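PDB 3WXX: AopB from Aeromonas hydrophila, which probably acts as a membrane-inserting translocator of the type III secretion system, held before secretion by its chaperone AcrH and later contributing to the translocon in the host membrane. Local coordinates for residues Ala37-Leu42 with Ile192-Val197; Ser125-Met130 with Met148-Gly153. One frame throughout, in Å; residues are numbered along the deposited sequence.

How the contacts relate
From the N terminus, helix 24-42 supplies the first half of contact 1, whose partner arrives about 150 residues later on helix 179-198. The long loop so closed contains contact 2, in which residues 125-130 and 148-153, at the start and end of the helical range 126-151, are brought together because the 17 helical residues between them double back. The shorter closure therefore lies wholly within the longer one and the two do not cross. Their centres are about 17 Å apart, yet they touch: Ile195 CD1 of contact 1 packs on Met148 CE of contact 2 at 3.6 Å. Helix 179-198 thus joins the N-terminal helix to the folded-back pair of predicted transmembrane segments.

Contact 1. Residues Ala37-Leu42 with Ile192-Val197; sequences ANAAKL and IVSIAV
Val193 meets Ala39 through one methyl, CG1, which lies 3.9 Å from Ala39 CB and equally near Ala39 CA. With CG1 opposite the backbone N (chi1 174°), this branch reaches the backbone of helix 24-42 beside the small alanine. Val193 also packs on Leu43, just beyond the end of that helix. One residue on, Ser194 stands nearest the other helix, its CA 5.2 Å from Ala39 CA. Its OG rests 3.7 Å from Ala39 CB, a plain van der Waals contact; the hydroxyl is hydrogen-bonded to Val190 O, one turn back in its own helix. That bond lets the polar atom sit buried against a methyl group. A turn after Val193, Val197 offers CG1 to the side chain of Asn38, 3.8 Å from ND2 and slightly farther from CB. The two side chains cross at about a right angle, and no hydrogen bond joins the segments, so the amide contributes here by bulk. The short helical segments run at 117° to each other with axes 8.5 Å apart at their closest. This is steeply crossed helix-helix packing, with an alanine permitting close backbone approach, and it lays the N-terminal helix across a predicted transmembrane helix of the SseC-like region.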
ATOM      1  N   ALA B  37      -2.469 -16.921  -2.991  1.00 85.57           N
ATOM      2  CA  ALA B  37      -3.262 -18.139  -3.123  1.00 84.45           C
ATOM      3  C   ALA B  37      -2.473 -19.307  -2.531  1.00 82.71           C
ATOM      4  O   ALA B  37      -2.991 -20.027  -1.667  1.00 76.91           O
ATOM      5  CB  ALA B  37      -3.593 -18.398  -4.579  1.00 83.90           C
ATOM      6  N   ASN B  38      -1.229 -19.476  -2.995  1.00 71.30           N
ATOM      7  CA  ASN B  38      -0.312 -20.458  -2.404  1.00 78.48           C
ATOM      8  C   ASN B  38      -0.065 -20.220  -0.921  1.00 81.15           C
ATOM      9  O   ASN B  38       0.233 -21.148  -0.190  1.00 87.53           O
ATOM     10  CB  ASN B  38       1.045 -20.443  -3.122  1.00 82.05           C
ATOM     11  CG  ASN B  38       0.977 -20.982  -4.545  1.00 86.92           C
ATOM     12  OD1 ASN B  38       0.063 -21.729  -4.895  1.00106.92           O
ATOM     13  ND2 ASN B  38       1.958 -20.619  -5.368  1.00 76.64           N
ATOM     14  N   ALA B  39      -0.114 -18.962  -0.501  1.00 88.04           N
ATOM     15  CA  ALA B  39       0.111 -18.608   0.887  1.00 85.38           C
ATOM     16  C   ALA B  39      -0.999 -19.150   1.768  1.00 87.57           C
ATOM     17  O   ALA B  39      -0.731 -19.754   2.799  1.00 84.18           O
ATOM     18  CB  ALA B  39       0.213 -17.095   1.036  1.00 86.76           C
ATOM     19  N   ALA B  40      -2.247 -18.907   1.367  1.00 99.34           N
ATOM     20  CA  ALA B  40      -3.435 -19.372   2.112  1.00 99.60           C
ATOM     21  C   ALA B  40      -3.484 -20.904   2.190  1.00101.19           C
ATOM     22  O   ALA B  40      -3.720 -21.489   3.253  1.00 88.03           O
ATOM     23  CB  ALA B  40      -4.692 -18.843   1.444  1.00105.74           C
ATOM     24  N   LYS B  41      -3.260 -21.530   1.034  1.00108.06           N
ATOM     25  CA  LYS B  41      -3.069 -22.968   0.911  1.00104.23           C
ATOM     26  C   LYS B  41      -2.104 -23.477   1.997  1.00101.92           C
ATOM     27  O   LYS B  41      -2.530 -24.158   2.920  1.00114.62           O
ATOM     28  CB  LYS B  41      -2.573 -23.280  -0.510  1.00113.83           C
ATOM     29  CG  LYS B  41      -2.298 -24.738  -0.831  1.00130.45           C
ATOM     30  CD  LYS B  41      -1.938 -24.870  -2.316  1.00132.34           C
ATOM     31  CE  LYS B  41      -0.868 -25.896  -2.591  1.00128.70           C
ATOM     32  NZ  LYS B  41      -0.257 -25.660  -3.926  1.00124.06           N
ATOM     33  N   LEU B  42      -0.828 -23.106   1.921  1.00 95.64           N
ATOM     34  CA  LEU B  42       0.178 -23.505   2.931  1.00 84.59           C
ATOM     35  C   LEU B  42      -0.186 -23.160   4.376  1.00 83.52           C
ATOM     36  O   LEU B  42       0.317 -23.785   5.291  1.00 92.47           O
ATOM     37  CB  LEU B  42       1.540 -22.877   2.616  1.00 85.58           C
ATOM     38  CG  LEU B  42       2.504 -23.618   1.674  1.00 81.53           C
ATOM     39  CD1 LEU B  42       1.855 -24.091   0.390  1.00 79.20           C
ATOM     40  CD2 LEU B  42       3.674 -22.705   1.341  1.00 89.04           C
ATOM     41  N   ILE B 192       4.444 -12.275   4.719  1.00 59.11           N
ATOM     42  CA  ILE B 192       5.763 -12.941   4.766  1.00 58.29           C
ATOM     43  C   ILE B 192       5.784 -14.230   3.966  1.00 61.92           C
ATOM     44  O   ILE B 192       6.731 -14.497   3.216  1.00 52.88           O
ATOM     45  CB  ILE B 192       6.230 -13.264   6.195  1.00 50.11           C
ATOM     46  CG1 ILE B 192       6.777 -12.006   6.850  1.00 53.85           C
ATOM     47  CG2 ILE B 192       7.386 -14.225   6.161  1.00 49.95           C
ATOM     48  CD1 ILE B 192       5.743 -11.233   7.602  1.00 57.36           C
ATOM     49  N   VAL B 193       4.740 -15.030   4.139  1.00 63.27           N
ATOM     50  CA  VAL B 193       4.671 -16.279   3.418  1.00 69.40           C
ATOM     51  C   VAL B 193       4.598 -15.940   1.938  1.00 68.04           C
ATOM     52  O   VAL B 193       5.390 -16.444   1.131  1.00 65.71           O
ATOM     53  CB  VAL B 193       3.459 -17.122   3.861  1.00 75.84           C
ATOM     54  CG1 VAL B 193       3.330 -18.363   3.000  1.00 77.28           C
ATOM     55  CG2 VAL B 193       3.586 -17.518   5.327  1.00 75.26           C
ATOM     56  N   SER B 194       3.641 -15.082   1.589  1.00 63.10           N
ATOM     57  CA  SER B 194       3.459 -14.672   0.192  1.00 65.50           C
ATOM     58  C   SER B 194       4.789 -14.218  -0.399  1.00 70.02           C
ATOM     59  O   SER B 194       5.074 -14.546  -1.546  1.00 79.03           O
ATOM     60  CB  SER B 194       2.415 -13.558   0.071  1.00 67.89           C
ATOM     61  OG  SER B 194       1.498 -13.589   1.166  1.00 82.50           O
ATOM     62  N   ILE B 195       5.594 -13.447   0.357  1.00 66.75           N
ATOM     63  CA  ILE B 195       6.909 -13.010  -0.159  1.00 61.49           C
ATOM     64  C   ILE B 195       7.767 -14.237  -0.393  1.00 58.52           C
ATOM     65  O   ILE B 195       8.351 -14.393  -1.461  1.00 51.83           O
ATOM     66  CB  ILE B 195       7.682 -12.045   0.776  1.00 62.55           C
ATOM     67  CG1 ILE B 195       6.975 -10.695   0.976  1.00 66.29           C
ATOM     68  CG2 ILE B 195       9.067 -11.752   0.221  1.00 58.52           C
ATOM     69  CD1 ILE B 195       6.927  -9.810  -0.250  1.00 68.45           C
ATOM     70  N   ALA B 196       7.790 -15.127   0.602  1.00 65.12           N
ATOM     71  CA  ALA B 196       8.584 -16.347   0.525  1.00 62.15           C
ATOM     72  C   ALA B 196       8.272 -17.059  -0.758  1.00 65.61           C
ATOM     73  O   ALA B 196       9.168 -17.374  -1.535  1.00 55.68           O
ATOM     74  CB  ALA B 196       8.299 -17.254   1.696  1.00 63.39           C
ATOM     75  N   VAL B 197       6.981 -17.254  -1.005  1.00 77.01           N
ATOM     76  CA  VAL B 197       6.504 -17.895  -2.245  1.00 82.44           C
ATOM     77  C   VAL B 197       6.942 -17.149  -3.508  1.00 82.08           C
ATOM     78  O   VAL B 197       7.556 -17.733  -4.382  1.00 79.75           O
ATOM     79  CB  VAL B 197       4.961 -18.011  -2.253  1.00 83.56           C
ATOM     80  CG1 VAL B 197       4.439 -18.302  -3.655  1.00 83.78           C
ATOM     81  CG2 VAL B 197       4.503 -19.077  -1.253  1.00 86.27           C
TER

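Contact 2. Residues Ser125-Met130 with Met148-Gly153; sequences SAIASM and MMIVGG
Ile127 receives the tip of Met149, whose terminal methyl CE touches both branches of the isoleucine, 3.7 Å from Ile127 CG2 and the same distance from Ile127 CD1. Met149 is extended as far as its selenium, and a bend at the last torsion (chi3 48°) places CE against both branches of Ile127. Met149 comes in at a slant to Ile127. Ile127 CG2 also meets Ile150 CG1 at 3.9 Å; the two isoleucines lie alongside each other, running in opposite senses, so CG2 has a partner on each of two successive residues. A looser apolar contact follows one turn along, where the selenium of Met130 lies 4.2 Å from Met149 CE; both methionines are selenomethionines in this crystal. No hydrogen bond spans the two segments.

Polar interactions instead mark the helix ends. Ser125 is the N-cap, its OG accepting a weak bond from Ala128 N at 3.3 Å, and the same OG is hydrogen-bonded to Asp81 OD1 of the AcrH chain. At the other end the helix ends with Val151, and Gly152 leaves it with positive phi (96°), while Val151 O bonds to Gln50 NE2 of AcrH. AcrH thus hydrogen-bonds near both the start and the end of the helical range 126-151.

Ile127 and Ile150 have CA atoms 7.8 Å apart, so the stretch between them must double back, consistent with the membrane hairpin expected of two predicted transmembrane segments. Among its neighbours, helix 179-198 meets Ile127 through Ile184 and Met149 through Ala191, helix 201-217 packs on Met130 through Val211, Ala214 and Thr215, and Tyr85 of the AcrH chain packs on Ile150.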
ATOM      1  N   SER B 125      -1.779   6.260   8.521  1.00 40.65           N
ATOM      2  CA  SER B 125      -2.222   5.201   9.440  1.00 40.84           C
ATOM      3  C   SER B 125      -1.018   4.595  10.117  1.00 42.18           C
ATOM      4  O   SER B 125       0.130   4.779   9.664  1.00 45.13           O
ATOM      5  CB  SER B 125      -2.967   4.083   8.701  1.00 39.48           C
ATOM      6  OG  SER B 125      -2.170   3.514   7.675  1.00 42.18           O
ATOM      7  N   ALA B 126      -1.273   3.843  11.180  1.00 42.29           N
ATOM      8  CA  ALA B 126      -0.194   3.129  11.901  1.00 44.22           C
ATOM      9  C   ALA B 126       0.522   2.091  11.023  1.00 46.38           C
ATOM     10  O   ALA B 126       1.731   1.949  11.103  1.00 40.93           O
ATOM     11  CB  ALA B 126      -0.759   2.445  13.113  1.00 44.32           C
ATOM     12  N   ILE B 127      -0.241   1.339  10.222  1.00 48.77           N
ATOM     13  CA  ILE B 127       0.337   0.349   9.322  1.00 51.50           C
ATOM     14  C   ILE B 127       1.311   1.048   8.412  1.00 47.76           C
ATOM     15  O   ILE B 127       2.481   0.691   8.330  1.00 55.80           O
ATOM     16  CB  ILE B 127      -0.719  -0.337   8.428  1.00 54.30           C
ATOM     17  CG1 ILE B 127      -1.652  -1.229   9.216  1.00 61.22           C
ATOM     18  CG2 ILE B 127      -0.038  -1.184   7.376  1.00 58.12           C
ATOM     19  CD1 ILE B 127      -0.948  -2.383   9.889  1.00 70.92           C
ATOM     20  N   ALA B 128       0.833   2.061   7.719  1.00 48.96           N
ATOM     21  CA  ALA B 128       1.670   2.704   6.726  1.00 50.23           C
ATOM     22  C   ALA B 128       2.929   3.267   7.369  1.00 43.56           C
ATOM     23  O   ALA B 128       4.008   3.244   6.798  1.00 45.80           O
ATOM     24  CB  ALA B 128       0.894   3.803   6.026  1.00 54.42           C
ATOM     25  N   SER B 129       2.767   3.749   8.581  1.00 44.25           N
ATOM     26  CA  SER B 129       3.850   4.238   9.388  1.00 45.60           C
ATOM     27  C   SER B 129       4.947   3.201   9.639  1.00 42.68           C
ATOM     28  O   SER B 129       6.135   3.501   9.501  1.00 41.16           O
ATOM     29  CB  SER B 129       3.270   4.688  10.702  1.00 49.51           C
ATOM     30  OG  SER B 129       4.174   5.557  11.315  1.00 63.09           O
HETATM   31  N   MSE B 130       4.558   1.966   9.948  1.00 42.81           N
HETATM   32  CA  MSE B 130       5.527   0.905  10.043  1.00 45.53           C
HETATM   33  C   MSE B 130       6.169   0.654   8.701  1.00 49.88           C
HETATM   34  O   MSE B 130       7.387   0.378   8.627  1.00 49.94           O
HETATM   35  CB  MSE B 130       4.940  -0.417  10.485  1.00 58.98           C
HETATM   36  CG  MSE B 130       5.785  -1.606   9.951  1.00 70.68           C
HETATM   37 SE   MSE B 130       4.632  -3.161  10.061  1.00119.77          SE
HETATM   38  CE  MSE B 130       3.468  -2.818  11.673  1.00 96.25           C
HETATM   39  N   MSE B 148       2.107  -5.612   0.414  1.00 40.25           N
HETATM   40  CA  MSE B 148       1.392  -6.852   0.636  1.00 47.52           C
HETATM   41  C   MSE B 148       0.445  -6.742   1.790  1.00 42.82           C
HETATM   42  O   MSE B 148      -0.727  -7.030   1.649  1.00 40.26           O
HETATM   43  CB  MSE B 148       2.329  -8.008   0.963  1.00 66.16           C
HETATM   44  CG  MSE B 148       3.249  -8.402  -0.201  1.00 80.23           C
HETATM   45 SE   MSE B 148       2.272  -9.524  -1.426  1.00111.46          SE
HETATM   46  CE  MSE B 148       3.941 -10.240  -2.129  1.00106.68           C
HETATM   47  N   MSE B 149       0.903  -6.286   2.936  1.00 38.75           N
HETATM   48  CA  MSE B 149      -0.018  -6.123   4.016  1.00 42.04           C
HETATM   49  C   MSE B 149      -1.217  -5.246   3.696  1.00 44.67           C
HETATM   50  O   MSE B 149      -2.361  -5.533   4.128  1.00 44.11           O
HETATM   51  CB  MSE B 149       0.705  -5.454   5.135  1.00 48.67           C
HETATM   52  CG  MSE B 149       1.684  -6.439   5.703  1.00 59.92           C
HETATM   53 SE   MSE B 149       2.764  -5.440   6.983  1.00 73.43          SE
HETATM   54  CE  MSE B 149       1.266  -4.571   7.928  1.00 52.28           C
ATOM     55  N   ILE B 150      -0.966  -4.140   2.974  1.00 43.58           N
ATOM     56  CA  ILE B 150      -2.011  -3.170   2.714  1.00 40.50           C
ATOM     57  C   ILE B 150      -2.966  -3.661   1.653  1.00 41.48           C
ATOM     58  O   ILE B 150      -4.174  -3.498   1.785  1.00 38.75           O
ATOM     59  CB  ILE B 150      -1.409  -1.840   2.324  1.00 43.52           C
ATOM     60  CG1 ILE B 150      -0.853  -1.170   3.588  1.00 43.38           C
ATOM     61  CG2 ILE B 150      -2.448  -0.966   1.638  1.00 40.48           C
ATOM     62  CD1 ILE B 150      -0.102   0.106   3.301  1.00 41.15           C
ATOM     63  N   VAL B 151      -2.434  -4.304   0.620  1.00 43.23           N
ATOM     64  CA  VAL B 151      -3.308  -4.946  -0.354  1.00 47.46           C
ATOM     65  C   VAL B 151      -4.309  -5.932   0.273  1.00 49.67           C
ATOM     66  O   VAL B 151      -5.450  -5.984  -0.178  1.00 55.18           O
ATOM     67  CB  VAL B 151      -2.517  -5.618  -1.485  1.00 46.95           C
ATOM     68  CG1 VAL B 151      -3.355  -6.650  -2.199  1.00 48.11           C
ATOM     69  CG2 VAL B 151      -2.107  -4.568  -2.482  1.00 49.46           C
ATOM     70  N   GLY B 152      -3.919  -6.695   1.298  1.00 51.43           N
ATOM     71  CA  GLY B 152      -4.891  -7.532   2.017  1.00 59.70           C
ATOM     72  C   GLY B 152      -4.948  -8.977   1.552  1.00 77.75           C
ATOM     73  O   GLY B 152      -4.805  -9.904   2.354  1.00101.11           O
ATOM     74  N   GLY B 153      -5.137  -9.186   0.255  1.00 88.42           N
ATOM     75  CA  GLY B 153      -4.975 -10.518  -0.349  1.00 93.51           C
ATOM     76  C   GLY B 153      -5.768 -11.649   0.308  1.00 99.18           C
ATOM     77  O   GLY B 153      -6.951 -11.861  -0.003  1.00109.07           O
TER